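PDB 3KNZ: putative sugar binding protein from Salmonella enterica subsp. enterica serovar Typhimurium, which probably binds phosphorylated sugars or related carbohydrate derivatives through SIS (sugar isomerase) domains, although its precise function is not established. Local coordinates for residues R26-L31 / K197-L202; A41-T46 / A177-R182; R74-P79 / L171-V176; F235-E240 / E328-L333; L275-P280 / I300-P305. All blocks are in the same frame, centred on the assembly; numbering follows the deposited sequence.

Contact 1. Residues R26-L31 / K197-L202; sequences RLLEML and KTFNHL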
# COMPACT_ATOMS: atom_id res chain seq x y z
N ARG A 26 8.98 -9.17 27.93
CA ARG A 26 8.19 -7.93 27.86
C ARG A 26 6.77 -8.25 27.40
O ARG A 26 5.80 -7.69 27.91
CB ARG A 26 8.82 -6.91 26.91
CG ARG A 26 10.18 -6.33 27.32
CD ARG A 26 10.12 -5.45 28.56
NE ARG A 26 10.06 -6.22 29.81
CZ ARG A 26 11.12 -6.63 30.50
NH1 ARG A 26 12.35 -6.37 30.08
NH2 ARG A 26 10.96 -7.32 31.62
N LEU A 27 6.64 -9.15 26.42
CA LEU A 27 5.34 -9.51 25.88
C LEU A 27 4.48 -10.26 26.89
O LEU A 27 3.28 -10.04 26.97
CB LEU A 27 5.51 -10.34 24.60
CG LEU A 27 6.13 -9.59 23.42
CD1 LEU A 27 6.28 -10.52 22.21
CD2 LEU A 27 5.29 -8.37 23.06
N LEU A 28 5.10 -11.15 27.66
CA LEU A 28 4.39 -11.91 28.69
C LEU A 28 3.81 -10.95 29.73
O LEU A 28 2.66 -11.10 30.14
CB LEU A 28 5.32 -12.94 29.34
CG LEU A 28 5.66 -14.19 28.52
CD1 LEU A 28 6.93 -14.85 29.02
CD2 LEU A 28 4.48 -15.18 28.50
N GLU A 29 4.61 -9.98 30.15
CA GLU A 29 4.16 -8.98 31.11
C GLU A 29 2.90 -8.26 30.64
O GLU A 29 1.99 -8.01 31.43
CB GLU A 29 5.26 -7.95 31.37
CG GLU A 29 6.43 -8.51 32.18
CD GLU A 29 7.67 -7.63 32.12
OE1 GLU A 29 7.73 -6.74 31.24
OE2 GLU A 29 8.60 -7.85 32.93
N MSE A 30 2.84 -7.93 29.35
CA MSE A 30 1.69 -7.21 28.81
C MSE A 30 0.39 -7.99 28.94
O MSE A 30 -0.68 -7.38 29.06
CB MSE A 30 1.93 -6.83 27.35
CG MSE A 30 2.95 -5.73 27.17
SE MSE A 30 3.13 -5.19 25.33
CE MSE A 30 1.31 -4.59 24.96
N LEU A 31 0.47 -9.32 28.91
CA LEU A 31 -0.72 -10.16 29.04
C LEU A 31 -1.37 -10.07 30.42
O LEU A 31 -2.57 -10.27 30.55
CB LEU A 31 -0.37 -11.63 28.80
CG LEU A 31 0.12 -12.01 27.41
CD1 LEU A 31 0.39 -13.52 27.36
CD2 LEU A 31 -0.90 -11.60 26.37
N LYS A 197 1.82 -19.25 25.06
CA LYS A 197 2.58 -20.37 24.54
C LYS A 197 3.55 -19.88 23.46
O LYS A 197 4.72 -20.26 23.45
CB LYS A 197 1.66 -21.46 23.99
CG LYS A 197 2.41 -22.72 23.54
CD LYS A 197 1.45 -23.76 22.98
CE LYS A 197 2.19 -24.97 22.43
NZ LYS A 197 1.26 -25.94 21.77
N THR A 198 3.06 -19.03 22.55
CA THR A 198 3.91 -18.48 21.50
C THR A 198 5.06 -17.68 22.13
O THR A 198 6.22 -17.85 21.75
CB THR A 198 3.11 -17.59 20.50
OG1 THR A 198 2.19 -18.41 19.76
CG2 THR A 198 4.05 -16.91 19.50
N PHE A 199 4.75 -16.83 23.11
CA PHE A 199 5.80 -16.03 23.73
C PHE A 199 6.87 -16.88 24.42
O PHE A 199 8.06 -16.58 24.33
CB PHE A 199 5.22 -14.97 24.68
CG PHE A 199 4.26 -14.01 24.02
CD1 PHE A 199 4.36 -13.69 22.67
CD2 PHE A 199 3.29 -13.36 24.78
CE1 PHE A 199 3.48 -12.81 22.08
CE2 PHE A 199 2.42 -12.46 24.19
CZ PHE A 199 2.51 -12.19 22.85
N ASN A 200 6.45 -17.96 25.09
CA ASN A 200 7.40 -18.86 25.75
C ASN A 200 8.29 -19.62 24.77
O ASN A 200 9.35 -20.11 25.15
CB ASN A 200 6.66 -19.87 26.62
CG ASN A 200 6.14 -19.26 27.90
OD1 ASN A 200 6.79 -18.40 28.49
ND2 ASN A 200 4.99 -19.73 28.35
N HIS A 201 7.86 -19.76 23.53
CA HIS A 201 8.62 -20.47 22.51
C HIS A 201 9.60 -19.57 21.74
O HIS A 201 10.44 -20.06 20.98
CB HIS A 201 7.67 -21.20 21.54
CG HIS A 201 7.15 -22.50 22.07
ND1 HIS A 201 7.66 -23.72 21.68
CD2 HIS A 201 6.19 -22.78 22.99
CE1 HIS A 201 7.03 -24.69 22.31
NE2 HIS A 201 6.13 -24.15 23.12
N LEU A 202 9.51 -18.26 21.94
CA LEU A 202 10.38 -17.33 21.21
C LEU A 202 11.88 -17.46 21.55
O LEU A 202 12.73 -17.39 20.67
CB LEU A 202 9.91 -15.88 21.38
CG LEU A 202 8.50 -15.60 20.85
CD1 LEU A 202 8.11 -14.14 21.02
CD2 LEU A 202 8.38 -16.01 19.38

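Contact 2. Residues A41-T46 / A177-R182; sequences AAQALT and AGQQQR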
# COMPACT_ATOMS: atom_id res chain seq x y z
N ALA A 41 -11.57 2.83 25.87
CA ALA A 41 -11.69 2.94 24.41
C ALA A 41 -12.72 1.94 23.89
O ALA A 41 -13.50 2.25 22.99
CB ALA A 41 -10.34 2.72 23.74
N ALA A 42 -12.73 0.73 24.46
CA ALA A 42 -13.69 -0.28 24.06
C ALA A 42 -15.11 0.16 24.43
O ALA A 42 -16.05 -0.02 23.66
CB ALA A 42 -13.35 -1.61 24.70
N GLN A 43 -15.25 0.74 25.62
CA GLN A 43 -16.55 1.23 26.08
C GLN A 43 -17.04 2.38 25.19
O GLN A 43 -18.19 2.38 24.75
CB GLN A 43 -16.48 1.70 27.53
CG GLN A 43 -17.76 2.36 28.04
CD GLN A 43 -17.60 2.97 29.42
OE1 GLN A 43 -16.62 2.68 30.13
NE2 GLN A 43 -18.55 3.81 29.82
N ALA A 44 -16.16 3.35 24.94
CA ALA A 44 -16.49 4.52 24.13
C ALA A 44 -16.89 4.13 22.70
O ALA A 44 -17.78 4.74 22.10
CB ALA A 44 -15.32 5.48 24.10
N LEU A 45 -16.22 3.12 22.17
CA LEU A 45 -16.49 2.64 20.83
C LEU A 45 -17.92 2.11 20.75
O LEU A 45 -18.68 2.48 19.86
CB LEU A 45 -15.48 1.54 20.47
CG LEU A 45 -15.66 0.78 19.15
CD1 LEU A 45 -14.41 -0.05 18.87
CD2 LEU A 45 -16.90 -0.10 19.17
N THR A 46 -18.28 1.25 21.70
CA THR A 46 -19.60 0.63 21.72
C THR A 46 -20.73 1.61 21.97
O THR A 46 -21.81 1.47 21.40
CB THR A 46 -19.69 -0.49 22.78
OG1 THR A 46 -18.61 -1.41 22.62
CG2 THR A 46 -21.02 -1.22 22.67
N ALA A 177 -14.24 -6.94 22.19
CA ALA A 177 -15.03 -8.18 22.21
C ALA A 177 -15.61 -8.41 23.62
O ALA A 177 -16.74 -8.89 23.77
CB ALA A 177 -14.19 -9.38 21.75
N GLY A 178 -14.84 -8.06 24.64
CA GLY A 178 -15.30 -8.21 26.02
C GLY A 178 -16.48 -7.30 26.33
O GLY A 178 -17.52 -7.76 26.80
N GLN A 179 -16.32 -6.00 26.09
CA GLN A 179 -17.38 -5.02 26.32
C GLN A 179 -18.68 -5.42 25.63
O GLN A 179 -19.76 -5.29 26.21
CB GLN A 179 -16.97 -3.64 25.82
CG GLN A 179 -16.22 -2.80 26.82
CD GLN A 179 -17.13 -2.20 27.88
OE1 GLN A 179 -18.33 -2.03 27.66
NE2 GLN A 179 -16.55 -1.85 29.03
N GLN A 180 -18.58 -5.90 24.40
CA GLN A 180 -19.75 -6.26 23.62
C GLN A 180 -20.22 -7.69 23.89
O GLN A 180 -21.02 -8.24 23.15
CB GLN A 180 -19.44 -6.03 22.14
CG GLN A 180 -19.05 -4.57 21.87
CD GLN A 180 -18.58 -4.29 20.45
OE1 GLN A 180 -18.40 -5.19 19.64
NE2 GLN A 180 -18.37 -3.01 20.15
N GLN A 181 -19.72 -8.26 24.98
CA GLN A 181 -20.08 -9.61 25.42
C GLN A 181 -19.98 -10.69 24.34
O GLN A 181 -20.85 -11.56 24.24
CB GLN A 181 -21.47 -9.61 26.07
CG GLN A 181 -21.57 -8.72 27.31
CD GLN A 181 -22.83 -8.96 28.11
OE1 GLN A 181 -23.60 -9.88 27.82
NE2 GLN A 181 -23.04 -8.16 29.15
N ARG A 182 -18.92 -10.62 23.54
CA ARG A 182 -18.67 -11.62 22.49
C ARG A 182 -17.41 -12.43 22.78
O ARG A 182 -16.96 -13.21 21.94
CB ARG A 182 -18.57 -10.96 21.11
CG ARG A 182 -19.90 -10.43 20.58
CD ARG A 182 -19.76 -9.78 19.20
NE ARG A 182 -18.87 -8.62 19.24
CZ ARG A 182 -17.57 -8.65 18.95
NH1 ARG A 182 -16.98 -9.77 18.57
NH2 ARG A 182 -16.86 -7.53 19.03

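Contact 3. Residues R74-P79 / L171-V176; sequences RWCALP and LLALAV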
# COMPACT_ATOMS: atom_id res chain seq x y z
N ARG A 74 -12.04 -9.59 13.28
CA ARG A 74 -12.77 -10.69 13.89
C ARG A 74 -13.33 -10.34 15.26
O ARG A 74 -14.53 -10.45 15.49
CB ARG A 74 -11.85 -11.91 13.99
CG ARG A 74 -12.54 -13.20 14.42
CD ARG A 74 -11.54 -14.33 14.44
NE ARG A 74 -10.91 -14.48 13.14
CZ ARG A 74 -9.72 -15.02 12.93
NH1 ARG A 74 -8.98 -15.45 13.95
NH2 ARG A 74 -9.24 -15.11 11.69
N TRP A 75 -12.46 -9.88 16.15
CA TRP A 75 -12.86 -9.63 17.53
C TRP A 75 -13.54 -8.29 17.79
O TRP A 75 -14.23 -8.14 18.79
CB TRP A 75 -11.68 -9.86 18.46
CG TRP A 75 -11.30 -11.31 18.48
CD1 TRP A 75 -10.16 -11.87 17.99
CD2 TRP A 75 -12.10 -12.39 18.97
NE1 TRP A 75 -10.19 -13.23 18.17
CE2 TRP A 75 -11.37 -13.58 18.77
CE3 TRP A 75 -13.36 -12.47 19.58
CZ2 TRP A 75 -11.85 -14.82 19.16
CZ3 TRP A 75 -13.84 -13.71 19.96
CH2 TRP A 75 -13.09 -14.86 19.74
N CYS A 76 -13.36 -7.33 16.89
CA CYS A 76 -14.08 -6.06 17.00
C CYS A 76 -15.42 -6.19 16.30
O CYS A 76 -16.36 -5.47 16.60
CB CYS A 76 -13.28 -4.92 16.39
SG CYS A 76 -11.75 -4.53 17.27
N ALA A 77 -15.50 -7.14 15.36
CA ALA A 77 -16.73 -7.39 14.61
C ALA A 77 -17.07 -6.17 13.76
O ALA A 77 -18.22 -5.89 13.49
CB ALA A 77 -17.87 -7.73 15.55
N LEU A 78 -16.04 -5.45 13.34
CA LEU A 78 -16.19 -4.25 12.51
C LEU A 78 -15.15 -4.28 11.40
O LEU A 78 -14.14 -4.98 11.50
CB LEU A 78 -15.96 -2.99 13.34
CG LEU A 78 -17.00 -2.60 14.39
CD1 LEU A 78 -16.51 -1.42 15.22
CD2 LEU A 78 -18.32 -2.28 13.71
N PRO A 79 -15.42 -3.54 10.32
CA PRO A 79 -14.40 -3.44 9.29
C PRO A 79 -13.17 -2.76 9.86
O PRO A 79 -13.30 -1.89 10.73
CB PRO A 79 -15.05 -2.54 8.24
CG PRO A 79 -16.50 -2.68 8.44
CD PRO A 79 -16.69 -2.92 9.91
N LEU A 171 -4.80 -6.65 21.93
CA LEU A 171 -5.45 -6.52 23.23
C LEU A 171 -6.64 -5.55 23.14
O LEU A 171 -7.64 -5.73 23.83
CB LEU A 171 -4.46 -6.07 24.31
CG LEU A 171 -3.34 -7.08 24.62
CD1 LEU A 171 -2.42 -6.50 25.68
CD2 LEU A 171 -3.89 -8.45 25.02
N LEU A 172 -6.53 -4.53 22.30
CA LEU A 172 -7.65 -3.62 22.12
C LEU A 172 -8.85 -4.40 21.58
O LEU A 172 -9.97 -4.26 22.08
CB LEU A 172 -7.29 -2.45 21.20
CG LEU A 172 -8.43 -1.47 20.89
CD1 LEU A 172 -9.07 -0.94 22.17
CD2 LEU A 172 -7.95 -0.31 20.02
N ALA A 173 -8.60 -5.24 20.57
CA ALA A 173 -9.65 -6.07 19.96
C ALA A 173 -10.33 -6.97 20.98
O ALA A 173 -11.55 -7.16 20.93
CB ALA A 173 -9.06 -6.91 18.82
N LEU A 174 -9.54 -7.53 21.90
CA LEU A 174 -10.08 -8.38 22.97
C LEU A 174 -10.91 -7.55 23.95
O LEU A 174 -11.89 -8.06 24.51
CB LEU A 174 -8.96 -9.13 23.69
CG LEU A 174 -8.60 -10.50 23.10
CD1 LEU A 174 -8.78 -10.56 21.60
CD2 LEU A 174 -7.19 -10.93 23.52
N ALA A 175 -10.52 -6.30 24.15
CA ALA A 175 -11.25 -5.40 25.03
C ALA A 175 -12.61 -5.08 24.40
O ALA A 175 -13.63 -5.07 25.09
CB ALA A 175 -10.46 -4.12 25.29
N VAL A 176 -12.63 -4.83 23.09
CA VAL A 176 -13.88 -4.54 22.39
C VAL A 176 -14.81 -5.76 22.41
O VAL A 176 -16.01 -5.62 22.65
CB VAL A 176 -13.64 -4.08 20.92
CG1 VAL A 176 -14.95 -4.04 20.13
CG2 VAL A 176 -12.93 -2.72 20.89

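Contact 4. Residues F235-E240 / E328-L333; sequences FGTVQE and EYIIPL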
# COMPACT_ATOMS: atom_id res chain seq x y z
N PHE A 235 1.91 -10.88 5.37
CA PHE A 235 2.32 -9.75 4.57
C PHE A 235 2.97 -8.68 5.44
O PHE A 235 4.02 -8.14 5.10
CB PHE A 235 1.15 -9.19 3.77
CG PHE A 235 1.52 -8.01 2.91
CD1 PHE A 235 2.38 -8.16 1.83
CD2 PHE A 235 1.00 -6.75 3.17
CE1 PHE A 235 2.73 -7.08 1.03
CE2 PHE A 235 1.32 -5.67 2.36
CZ PHE A 235 2.20 -5.85 1.30
N GLY A 236 2.36 -8.38 6.59
CA GLY A 236 2.92 -7.40 7.52
C GLY A 236 4.33 -7.79 7.95
O GLY A 236 5.20 -6.94 8.11
N THR A 237 4.54 -9.10 8.10
CA THR A 237 5.82 -9.67 8.51
C THR A 237 6.95 -9.44 7.51
O THR A 237 8.03 -9.02 7.90
CB THR A 237 5.69 -11.19 8.70
OG1 THR A 237 4.63 -11.46 9.63
CG2 THR A 237 7.01 -11.78 9.21
N VAL A 238 6.71 -9.74 6.23
CA VAL A 238 7.73 -9.54 5.19
C VAL A 238 7.94 -8.05 4.88
O VAL A 238 9.02 -7.65 4.48
CB VAL A 238 7.45 -10.33 3.88
CG1 VAL A 238 7.44 -11.85 4.17
CG2 VAL A 238 6.16 -9.90 3.23
N GLN A 239 6.91 -7.24 5.10
CA GLN A 239 7.03 -5.79 4.90
C GLN A 239 7.95 -5.18 5.96
O GLN A 239 8.85 -4.40 5.64
CB GLN A 239 5.65 -5.13 4.95
CG GLN A 239 4.83 -5.36 3.72
CD GLN A 239 5.28 -4.47 2.58
OE1 GLN A 239 5.09 -3.25 2.62
NE2 GLN A 239 5.84 -5.07 1.54
N GLU A 240 7.71 -5.55 7.22
CA GLU A 240 8.50 -5.06 8.34
C GLU A 240 9.91 -5.62 8.28
O GLU A 240 10.87 -4.91 8.56
CB GLU A 240 7.86 -5.45 9.68
CG GLU A 240 8.69 -5.12 10.93
CD GLU A 240 8.93 -3.64 11.13
OE1 GLU A 240 8.42 -2.83 10.33
OE2 GLU A 240 9.62 -3.28 12.11
N GLU A 328 6.39 -14.96 15.70
CA GLU A 328 7.50 -15.89 15.45
C GLU A 328 8.25 -15.64 14.16
O GLU A 328 9.47 -15.55 14.15
CB GLU A 328 6.99 -17.34 15.40
CG GLU A 328 6.54 -17.95 16.72
CD GLU A 328 6.14 -19.41 16.57
OE1 GLU A 328 6.82 -20.28 17.14
OE2 GLU A 328 5.17 -19.69 15.85
N TYR A 329 7.51 -15.56 13.05
CA TYR A 329 8.14 -15.43 11.73
C TYR A 329 8.93 -14.13 11.46
O TYR A 329 9.72 -14.08 10.52
CB TYR A 329 7.11 -15.70 10.62
CG TYR A 329 6.75 -17.17 10.52
CD1 TYR A 329 7.54 -18.04 9.79
CD2 TYR A 329 5.63 -17.68 11.17
CE1 TYR A 329 7.22 -19.39 9.70
CE2 TYR A 329 5.31 -19.03 11.08
CZ TYR A 329 6.12 -19.88 10.35
OH TYR A 329 5.83 -21.22 10.25
N ILE A 330 8.74 -13.09 12.26
CA ILE A 330 9.50 -11.84 12.07
C ILE A 330 10.89 -11.93 12.71
O ILE A 330 11.81 -11.19 12.34
CB ILE A 330 8.76 -10.62 12.66
CG1 ILE A 330 9.53 -9.31 12.38
CG2 ILE A 330 8.59 -10.78 14.16
CD1 ILE A 330 9.84 -9.05 10.90
N ILE A 331 11.04 -12.86 13.66
CA ILE A 331 12.28 -13.04 14.41
C ILE A 331 13.50 -13.40 13.56
O ILE A 331 14.56 -12.78 13.72
CB ILE A 331 12.08 -14.05 15.58
CG1 ILE A 331 11.23 -13.39 16.67
CG2 ILE A 331 13.42 -14.50 16.16
CD1 ILE A 331 10.79 -14.28 17.79
N PRO A 332 13.37 -14.39 12.65
CA PRO A 332 14.49 -14.72 11.78
C PRO A 332 14.93 -13.52 10.94
O PRO A 332 16.13 -13.28 10.79
CB PRO A 332 13.92 -15.81 10.87
CG PRO A 332 12.78 -16.39 11.64
CD PRO A 332 12.22 -15.28 12.44
N LEU A 333 13.96 -12.77 10.43
CA LEU A 333 14.26 -11.58 9.63
C LEU A 333 14.96 -10.52 10.50
O LEU A 333 15.87 -9.84 10.05
CB LEU A 333 12.99 -11.03 8.98
CG LEU A 333 12.18 -12.04 8.14
CD1 LEU A 333 10.98 -11.37 7.47
CD2 LEU A 333 13.06 -12.71 7.11

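Contact 5. Residues L275-P280 / I300-P305; sequences LIMLDP and IYRIGP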
# COMPACT_ATOMS: atom_id res chain seq x y z
N LEU A 275 16.26 -14.84 -2.47
CA LEU A 275 14.89 -14.95 -2.02
C LEU A 275 14.85 -15.57 -0.63
O LEU A 275 15.54 -16.56 -0.36
CB LEU A 275 14.08 -15.83 -2.98
CG LEU A 275 12.58 -15.96 -2.68
CD1 LEU A 275 11.90 -14.60 -2.78
CD2 LEU A 275 11.93 -16.95 -3.63
N ILE A 276 14.09 -14.95 0.26
CA ILE A 276 13.82 -15.51 1.56
C ILE A 276 12.33 -15.70 1.51
O ILE A 276 11.58 -14.77 1.22
CB ILE A 276 14.23 -14.60 2.72
CG1 ILE A 276 15.75 -14.39 2.73
CG2 ILE A 276 13.79 -15.22 4.04
CD1 ILE A 276 16.27 -13.46 3.81
N MSE A 277 11.89 -16.92 1.75
CA MSE A 277 10.49 -17.26 1.63
C MSE A 277 10.01 -17.83 2.94
O MSE A 277 10.73 -18.59 3.59
CB MSE A 277 10.35 -18.31 0.52
CG MSE A 277 8.97 -18.42 -0.10
SE MSE A 277 8.94 -19.84 -1.44
CE MSE A 277 10.70 -19.57 -2.22
N LEU A 278 8.81 -17.43 3.34
CA LEU A 278 8.19 -17.93 4.56
C LEU A 278 7.19 -19.02 4.18
O LEU A 278 6.26 -18.78 3.40
CB LEU A 278 7.46 -16.80 5.30
CG LEU A 278 8.32 -15.60 5.70
CD1 LEU A 278 7.50 -14.55 6.46
CD2 LEU A 278 9.52 -16.06 6.53
N ASP A 279 7.42 -20.22 4.72
CA ASP A 279 6.55 -21.36 4.46
C ASP A 279 5.94 -21.87 5.76
O ASP A 279 6.40 -22.86 6.32
CB ASP A 279 7.31 -22.51 3.78
CG ASP A 279 7.72 -22.19 2.36
OD1 ASP A 279 8.78 -21.57 2.16
OD2 ASP A 279 6.99 -22.62 1.43
N PRO A 280 4.89 -21.19 6.25
CA PRO A 280 4.27 -21.66 7.49
C PRO A 280 3.70 -23.08 7.39
O PRO A 280 3.69 -23.82 8.37
CB PRO A 280 3.16 -20.63 7.75
CG PRO A 280 3.00 -19.85 6.49
CD PRO A 280 4.27 -19.96 5.73
N ILE A 300 18.33 -19.31 -2.42
CA ILE A 300 16.94 -19.45 -1.99
C ILE A 300 16.94 -19.96 -0.56
O ILE A 300 17.57 -20.97 -0.26
CB ILE A 300 16.17 -20.38 -2.94
CG1 ILE A 300 16.03 -19.69 -4.29
CG2 ILE A 300 14.81 -20.72 -2.37
CD1 ILE A 300 15.46 -20.56 -5.38
N TYR A 301 16.26 -19.24 0.33
CA TYR A 301 16.21 -19.55 1.76
C TYR A 301 14.76 -19.63 2.24
O TYR A 301 14.05 -18.63 2.23
CB TYR A 301 16.94 -18.46 2.55
CG TYR A 301 18.35 -18.20 2.08
CD1 TYR A 301 18.60 -17.34 1.01
CD2 TYR A 301 19.43 -18.80 2.71
CE1 TYR A 301 19.88 -17.11 0.57
CE2 TYR A 301 20.72 -18.57 2.28
CZ TYR A 301 20.93 -17.72 1.21
OH TYR A 301 22.22 -17.48 0.79
N ARG A 302 14.34 -20.81 2.67
CA ARG A 302 12.97 -21.04 3.10
C ARG A 302 12.88 -21.21 4.61
O ARG A 302 13.71 -21.88 5.22
CB ARG A 302 12.39 -22.25 2.36
CG ARG A 302 12.22 -21.99 0.85
CD ARG A 302 12.01 -23.26 0.03
NE ARG A 302 10.76 -23.96 0.31
CZ ARG A 302 9.59 -23.69 -0.26
NH1 ARG A 302 9.49 -22.71 -1.14
NH2 ARG A 302 8.51 -24.38 0.05
N ILE A 303 11.87 -20.59 5.21
CA ILE A 303 11.67 -20.63 6.65
C ILE A 303 10.33 -21.24 6.98
O ILE A 303 9.29 -20.71 6.60
CB ILE A 303 11.68 -19.21 7.24
CG1 ILE A 303 13.03 -18.52 6.98
CG2 ILE A 303 11.39 -19.26 8.74
CD1 ILE A 303 13.01 -17.01 7.22
N GLY A 304 10.34 -22.36 7.70
CA GLY A 304 9.10 -23.03 8.08
C GLY A 304 9.36 -24.30 8.85
O GLY A 304 10.50 -24.71 9.01
N PRO A 305 8.29 -24.93 9.35
CA PRO A 305 8.41 -26.18 10.10
C PRO A 305 8.70 -27.40 9.23
O PRO A 305 9.36 -28.32 9.69
CB PRO A 305 7.04 -26.33 10.77
CG PRO A 305 6.12 -25.54 9.93
CD PRO A 305 6.92 -24.41 9.36

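Contact 1. Residues R26-L31 / K197-L202
The Phe-199 ring carries Leu-27 CB over the centre of one face and Leu-31 CG at its edge. Leu-27 CB stands 3.7 Å from the ring centroid and only 8° off the normal, a CH-pi contact. The same leucine sends CD1 down to the CE1 corner of Phe-199, 3.6 Å away, its side chain crossing the phenyl group at about a right angle. Leu-31 CD1 is 3.9 Å from Phe-199 CD2 and comes in obliquely. Phe-199 CG is anti to its carbonyl carbon (chi1 -58°), which swings the ring toward Leu-27, and chi2 turns its face to that residue's CB. The two helices run antiparallel, at 161°, the axes of the short segments approaching to 9.6 Å, and join the N-terminal helix 15-32 to the long helix 185-215. Leu-28 slides past Phe-199 in the opposite direction, CD2 beside its CB at 3.9 Å. At the solvent side Leu-28 CD1 lies 3.6 Å from Asn-200 OD1, an apolar methyl against an amide oxygen without a hydrogen bond. Beyond the pair, Phe-327 of helix 326-339 meets Phe-199 edge-to-face, while His-163 and Leu-167 of helix 161-179 touch Leu-27.

Contact 2. Residues A41-T46 / A177-R182
Gln-179 folds its side chain over Ala-42 and Gln-43, with CG 3.8 Å from Ala-42 CB and NE2 3.9 Å from Gln-43 CB. A bend at its second torsion (chi2 -77°) turns the amide along the backbone of Gln-43, where it makes van der Waals contact and no hydrogen bond to segment 41-46. The polar link is made one residue later. Gln-180, extended beyond CG, reaches across so that NE2 donates to Thr-46 OG1 at 3.0 Å; the N-H...O angle is 160° and the oxygen lies close to the amide plane. Thr-46 OG1 in turn donates to Ala-42 O at 3.1 Å. That carbonyl also receives Thr-46 N, the two donors arriving from opposite faces of its plane. Gln-180 OE1 accepts from Arg-182 NH2 at 2.9 Å, tilted from the carbonyl plane, so both ends of the amide are engaged, which should limit its rotation. Leu-45 CD2 packs 3.4 Å from Gln-180 NE2, crossing the amide chain at about a right angle. Here helix 161-179 ends in a Schellman motif: Gln-181 has positive phi, Arg-182 N bonds to Ala-177 O and Gln-181 N to Gly-178 O. Helix 36-47 thus lies against the C-terminal end of helix 161-179, Ala-42 and Leu-45 also touching Val-176 there, and Leu-45 meeting Val-50 in the connection that leads to strand 52-56.

Contact 3. Residues R74-P79 / L171-V176
Cys-76 and Ala-173 form the tight part of the contact, where small side chains let the backbones approach to 5.3 Å between CA atoms. Cys-76 SG, anti to its carbonyl carbon (chi1 -67°), points to 3.7 Å from Ala-173 CA. Val-176 closes in from the next turn, its CG1 at 3.8 Å from Cys-76 CA. Trp-75 CB rests 4.0 Å from Ala-173 CB. Past CB the packing loosens: Leu-174 CD1 sits over one face of the five-membered ring, the near part of the indole, 4.3 Å from its centroid and 23° off the normal, and the six-membered ring of the partly exposed tryptophan leads away from helix 161-179. Leu-191 of helix 185-215 also touches Trp-75. Helix 59-76 ends here, and Ala-77 turns with positive phi toward strand 80-83 of the SIS domain sheet. Arg-74, directed elsewhere, makes salt bridges with Asp-323 and with Glu-91 of the second subunit. No hydrogen bond joins the two segments. Their union is apolar, resting on methyl, thiol and ring contacts, while Trp-75 O, close to Ala-173 O, takes a hydrogen bond from Arg-182 NH2, which probably eases the meeting of two carbonyl oxygens.

Contact 4. Residues F235-E240 / E328-L333
Thr-237 meets Ile-330 and Leu-333 where two nearly parallel helices pack, their short segments crossing at -18° with axes approaching to 9.3 Å; helix 235-249 follows strand 225-230 of the second parallel alpha/beta unit, and helix 326-339 is the last of the modelled chain. Thr-237 CG2, anti to the backbone N, plugs against the opposite backbone, 3.7 Å from Ile-330 N and 4.0 Å from Ile-330 CB. In return, Ile-330 CG1 anti to its own N and a bend at chi2 (54°) together bring CD1 to 3.5 Å from Thr-237 O. Leu-333, one turn on, brings CD1 to 3.8 Å from the same carbonyl oxygen. Between them the helix is kinked at Ile-331 and Pro-332: Ile-331 N bonds to Glu-328 O, and the proline has no N-H to offer. Leu-278 of strand 273-278 touches Thr-237 from the sheet side. Glu-240 adds its aliphatic part, CG 4.1 Å from Ile-330 CD1, while OE1 is hydrogen-bonded with His-63 ND1 and OE2 with Thr-60 OG1.

Contact 5. Residues L275-P280 / I300-P305
Strands 273-278 and 300-304 are adjacent parallel strands of a beta-alpha-beta unit whose helix is 284-296. Four backbone bonds zip them: Tyr-301 N to Leu-275 O, Met-277 N to Tyr-301 O, Ile-303 N to Met-277 O and Asp-279 N to Ile-303 O, the last at 2.7 Å. Ile-276, Leu-278, Tyr-301 and Ile-303 share one face of the sheet. Ile-303 CD1 lies between two neighbours there, 3.7 Å from both Leu-278 CD2 and Ile-276 CG2. Tyr-301 turns its edge to the backbone, CD1 3.4 Å from Leu-275 O and near the ring plane. Leu-275, Met-277 (selenomethionine), Ile-300 and Arg-302 occupy the other face, under helix 284-296. Where strand 273-278 has ended, the Asp-279 carboxylate sits over the Arg-302 guanidinium: OD1 is 3.3 Å above its centre, and OD2 makes a salt bridge to NH2 at 2.7 Å, the two planes 47° apart. A bend at chi3 (66°) brings the arginine head back over the sheet. NH2 also pairs with Asp-287, so the cation probably balances the carboxylates of Asp-279 and Asp-287, while NH1 donates to Gln-286 O. Beyond it, Pro-305 CG packs 3.4 Å from Pro-280 O. Such a beta-alpha-beta crossover is the repeating element of the parallel, helix-flanked sheet of SIS domains.

How the contacts relate
From the N terminus, helix 15-32 opens the largest loop, which contact 1 closes on helix 185-215. Within it contact 2 spans helix 36-47 to the end of helix 161-179, and contact 3, inside contact 2, brings the end of helix 59-76 to the same helix, enclosing most of the first parallel sheet. The second half follows in series: contact 4 joins helix 235-249 to helix 326-339, and contact 5, inside it, pairs two strands of the second sheet. No loops cross. Contacts 1 and 4 touch through Leu-202 and Ile-331, linking the N-terminal half to the C-terminal helix; contacts 4 and 5 meet at Tyr-329 and Pro-280.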